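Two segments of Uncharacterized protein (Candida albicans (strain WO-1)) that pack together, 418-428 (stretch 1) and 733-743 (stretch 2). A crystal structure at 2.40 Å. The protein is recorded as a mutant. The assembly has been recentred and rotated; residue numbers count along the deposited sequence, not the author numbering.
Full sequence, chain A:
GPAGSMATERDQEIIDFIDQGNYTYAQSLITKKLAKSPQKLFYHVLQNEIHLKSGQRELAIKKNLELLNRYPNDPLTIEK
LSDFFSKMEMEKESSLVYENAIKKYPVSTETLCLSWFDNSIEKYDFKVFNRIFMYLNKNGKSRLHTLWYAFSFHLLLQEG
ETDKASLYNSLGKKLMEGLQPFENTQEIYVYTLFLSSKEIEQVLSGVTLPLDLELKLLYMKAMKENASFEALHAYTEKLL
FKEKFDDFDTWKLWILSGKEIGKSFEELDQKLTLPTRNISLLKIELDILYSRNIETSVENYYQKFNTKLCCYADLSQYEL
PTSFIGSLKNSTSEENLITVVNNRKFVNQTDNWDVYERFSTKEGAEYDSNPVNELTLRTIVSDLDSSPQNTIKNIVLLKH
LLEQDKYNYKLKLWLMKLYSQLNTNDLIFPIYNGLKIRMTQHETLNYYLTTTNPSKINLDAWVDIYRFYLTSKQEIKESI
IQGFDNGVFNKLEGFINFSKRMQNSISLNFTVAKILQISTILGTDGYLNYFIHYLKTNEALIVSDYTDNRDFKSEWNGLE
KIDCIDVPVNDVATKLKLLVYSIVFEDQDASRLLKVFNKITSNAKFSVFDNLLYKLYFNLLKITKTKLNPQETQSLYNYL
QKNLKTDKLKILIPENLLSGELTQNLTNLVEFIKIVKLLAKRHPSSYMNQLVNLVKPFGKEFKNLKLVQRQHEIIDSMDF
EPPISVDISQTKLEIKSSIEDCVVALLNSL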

# COMPACT_ATOMS: atom_id res chain seq x y z
N LEU A 418 -14.02 12.45 10.51
CA LEU A 418 -15.22 13.06 11.08
C LEU A 418 -16.28 13.31 10.01
O LEU A 418 -17.45 12.94 10.19
CB LEU A 418 -14.88 14.38 11.78
CG LEU A 418 -13.94 14.42 13.01
CD1 LEU A 418 -14.15 15.70 13.83
CD2 LEU A 418 -14.11 13.23 13.87
N TYR A 419 -15.88 13.92 8.88
CA TYR A 419 -16.80 14.13 7.77
C TYR A 419 -17.40 12.82 7.29
O TYR A 419 -18.53 12.81 6.77
CB TYR A 419 -16.10 14.80 6.59
CG TYR A 419 -15.93 16.31 6.67
CD1 TYR A 419 -16.93 17.13 7.17
CD2 TYR A 419 -14.77 16.91 6.21
CE1 TYR A 419 -16.77 18.52 7.22
CE2 TYR A 419 -14.59 18.27 6.27
CZ TYR A 419 -15.58 19.08 6.78
OH TYR A 419 -15.37 20.44 6.81
N SER A 420 -16.65 11.72 7.43
CA SER A 420 -17.13 10.41 6.99
C SER A 420 -18.25 9.90 7.88
O SER A 420 -18.88 8.90 7.51
CB SER A 420 -15.99 9.40 6.98
OG SER A 420 -15.81 8.81 8.26
N GLN A 421 -18.49 10.54 9.03
CA GLN A 421 -19.58 10.21 9.94
C GLN A 421 -20.90 10.87 9.56
O GLN A 421 -21.94 10.52 10.13
CB GLN A 421 -19.23 10.64 11.37
CG GLN A 421 -17.92 10.12 11.90
CD GLN A 421 -17.84 8.60 11.81
OE1 GLN A 421 -18.66 7.89 12.38
NE2 GLN A 421 -16.87 8.11 11.05
N LEU A 422 -20.86 11.84 8.66
CA LEU A 422 -22.00 12.66 8.31
C LEU A 422 -22.35 12.45 6.84
O LEU A 422 -21.66 11.71 6.12
CB LEU A 422 -21.70 14.14 8.58
CG LEU A 422 -21.27 14.49 10.00
CD1 LEU A 422 -20.83 15.97 10.08
CD2 LEU A 422 -22.38 14.18 11.01
N ASN A 423 -23.43 13.10 6.41
CA ASN A 423 -23.85 13.12 5.02
C ASN A 423 -23.20 14.27 4.25
O ASN A 423 -23.67 14.63 3.16
CB ASN A 423 -25.37 13.19 4.93
CG ASN A 423 -26.03 11.97 5.53
OD1 ASN A 423 -25.76 10.83 5.13
ND2 ASN A 423 -26.87 12.19 6.52
N THR A 424 -22.12 14.83 4.79
CA THR A 424 -21.34 15.90 4.17
C THR A 424 -20.32 15.32 3.18
O THR A 424 -19.11 15.58 3.24
CB THR A 424 -20.64 16.70 5.25
OG1 THR A 424 -19.87 15.81 6.07
CG2 THR A 424 -21.65 17.40 6.13
N ASN A 425 -20.82 14.51 2.24
CA ASN A 425 -19.95 13.72 1.38
C ASN A 425 -19.22 14.58 0.36
O ASN A 425 -18.23 14.13 -0.25
CB ASN A 425 -20.80 12.65 0.71
CG ASN A 425 -21.72 11.94 1.70
OD1 ASN A 425 -21.31 11.57 2.80
ND2 ASN A 425 -22.98 11.79 1.31
N ASP A 426 -19.66 15.83 0.24
CA ASP A 426 -19.14 16.86 -0.64
C ASP A 426 -17.69 17.24 -0.32
O ASP A 426 -16.97 17.72 -1.20
CB ASP A 426 -20.06 18.08 -0.45
CG ASP A 426 -20.33 18.81 -1.69
OD1 ASP A 426 -19.37 19.18 -2.39
OD2 ASP A 426 -21.53 19.05 -1.96
N LEU A 427 -17.26 17.07 0.94
CA LEU A 427 -16.20 17.87 1.54
C LEU A 427 -14.91 17.10 1.81
O LEU A 427 -13.96 17.67 2.35
CB LEU A 427 -16.69 18.49 2.86
CG LEU A 427 -18.01 19.27 2.81
CD1 LEU A 427 -18.38 19.77 4.21
CD2 LEU A 427 -17.93 20.43 1.79
N ILE A 428 -14.86 15.83 1.45
CA ILE A 428 -13.69 15.01 1.74
C ILE A 428 -12.63 15.12 0.65
O ILE A 428 -11.44 15.31 0.93
CB ILE A 428 -14.15 13.55 1.97
CG1 ILE A 428 -15.08 13.48 3.20
CG2 ILE A 428 -12.98 12.62 2.05
CD1 ILE A 428 -15.60 12.08 3.50
N LEU A 733 -23.19 26.46 8.19
CA LEU A 733 -23.77 26.76 6.89
C LEU A 733 -23.20 25.84 5.81
O LEU A 733 -23.94 25.33 4.97
CB LEU A 733 -23.54 28.22 6.54
CG LEU A 733 -24.39 28.77 5.40
CD1 LEU A 733 -25.79 28.14 5.40
CD2 LEU A 733 -24.47 30.28 5.53
N GLU A 734 -21.88 25.63 5.83
CA GLU A 734 -21.25 24.75 4.85
C GLU A 734 -21.74 23.30 5.01
O GLU A 734 -21.99 22.60 4.03
CB GLU A 734 -19.72 24.84 5.01
CG GLU A 734 -18.93 23.71 4.34
CD GLU A 734 -17.48 23.62 4.82
OE1 GLU A 734 -16.61 24.28 4.21
OE2 GLU A 734 -17.22 22.90 5.82
N ILE A 735 -21.93 22.87 6.26
CA ILE A 735 -22.39 21.50 6.51
C ILE A 735 -23.85 21.34 6.10
O ILE A 735 -24.22 20.32 5.51
CB ILE A 735 -22.14 21.14 7.99
CG1 ILE A 735 -20.63 20.93 8.18
CG2 ILE A 735 -22.97 19.93 8.41
CD1 ILE A 735 -20.24 20.35 9.53
N LYS A 736 -24.69 22.35 6.39
CA LYS A 736 -26.09 22.29 5.97
C LYS A 736 -26.21 22.30 4.45
O LYS A 736 -27.02 21.56 3.89
CB LYS A 736 -26.89 23.44 6.58
CG LYS A 736 -27.04 23.33 8.10
CD LYS A 736 -28.21 24.11 8.65
CE LYS A 736 -28.10 25.60 8.41
NZ LYS A 736 -29.35 26.29 8.89
N SER A 737 -25.43 23.14 3.77
CA SER A 737 -25.48 23.18 2.31
C SER A 737 -25.00 21.87 1.71
O SER A 737 -25.54 21.39 0.70
CB SER A 737 -24.65 24.35 1.77
OG SER A 737 -25.22 25.59 2.12
N SER A 738 -23.96 21.27 2.30
CA SER A 738 -23.41 20.02 1.78
C SER A 738 -24.39 18.87 1.96
O SER A 738 -24.55 18.03 1.07
CB SER A 738 -22.08 19.68 2.47
OG SER A 738 -21.63 18.39 2.11
N ILE A 739 -25.03 18.80 3.13
CA ILE A 739 -26.06 17.79 3.35
C ILE A 739 -27.16 17.93 2.32
O ILE A 739 -27.59 16.95 1.70
CB ILE A 739 -26.61 17.88 4.79
CG1 ILE A 739 -25.59 17.35 5.79
CG2 ILE A 739 -27.94 17.15 4.92
CD1 ILE A 739 -25.90 17.76 7.22
N GLU A 740 -27.60 19.17 2.08
CA GLU A 740 -28.67 19.43 1.13
C GLU A 740 -28.28 18.98 -0.27
O GLU A 740 -28.95 18.14 -0.88
CB GLU A 740 -29.01 20.93 1.14
CG GLU A 740 -30.07 21.33 0.09
CD GLU A 740 -30.78 22.64 0.42
OE1 GLU A 740 -30.45 23.28 1.44
OE2 GLU A 740 -31.66 23.03 -0.36
N ASP A 741 -27.17 19.53 -0.79
CA ASP A 741 -26.73 19.19 -2.14
C ASP A 741 -26.57 17.68 -2.32
O ASP A 741 -27.02 17.11 -3.32
CB ASP A 741 -25.42 19.92 -2.44
CG ASP A 741 -25.57 21.43 -2.44
OD1 ASP A 741 -26.68 21.93 -2.75
OD2 ASP A 741 -24.59 22.13 -2.14
N CYS A 742 -25.94 17.00 -1.36
CA CYS A 742 -25.67 15.58 -1.55
C CYS A 742 -26.96 14.75 -1.45
O CYS A 742 -27.19 13.84 -2.25
CB CYS A 742 -24.59 15.10 -0.57
SG CYS A 742 -22.97 15.84 -0.78
N VAL A 743 -27.85 15.10 -0.52
CA VAL A 743 -29.09 14.34 -0.35
C VAL A 743 -30.07 14.58 -1.50
O VAL A 743 -30.71 13.65 -1.98
CB VAL A 743 -29.75 14.67 1.01
CG1 VAL A 743 -31.16 14.11 1.06
CG2 VAL A 743 -28.92 14.11 2.15
O HOH W 1 -21.77 21.75 -0.73

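A helix, 733-743, packs against the end of another helix and the irregular segment that follows it, 418-428. A type I turn from Y419 to L422, with L422 N bonded to Y419 O (3.2 Å), leads into the loop, which comes closest at T424, its CA 5.2 Å from I739 CA. The carbonyls of L733 to I739 are spent on i to i+4 bonds, and no clear direct hydrogen bond crosses the interface, so the 526 Å² buried depends largely on shape.

S738 and C742, one helical turn apart, point toward the loop. The t rotamer of S738 (chi1 172°) sets OG 3.2 Å from T424 CA and 3.0 Å from D426 CB, a tight fit among carbons in which the buried hydroxyl finds no partner. C742, in m (-64°), places SG 3.5 Å from D426 N and 3.7 Å from D426 CB, while its CB lies 3.9 Å from N423 O.

T424 points sideways; its p rotamer (55°) puts CG2 3.7 Å from I735 CG2 and 4.0 Å from I739 CG1, so the methyl meets two isoleucines on successive turns. Both isoleucines are m,t, a common choice on a helix; in these rotamers I735 CG2 and I739 CG1 are the atoms that meet the methyl. L422, also m,t, extends CD1 to 4.5 Å from I735 CD1, a looser apolar contact. N423 points toward the helix, but its amide is hydrogen-bonded elsewhere in the structure; its CB lies 4.3 Å from I739 CG1.

E734 starts sideways, but its t,t chain with chi3 near -90° carries OE2 to 3.2 Å from Y419 OH and 3.7 Å from L427 CD1. The tyrosine likewise starts sideways and reaches the helix with its hydroxyl end.

At the acidic margin, D426 has an off-well chi1 (-141°), and its OD2 lies 4.3 Å from D741 OD2. A water bridges these like charges, donating to D741 OD2 (3.2 Å) and, weakly, to D426 OD2 (3.0 Å).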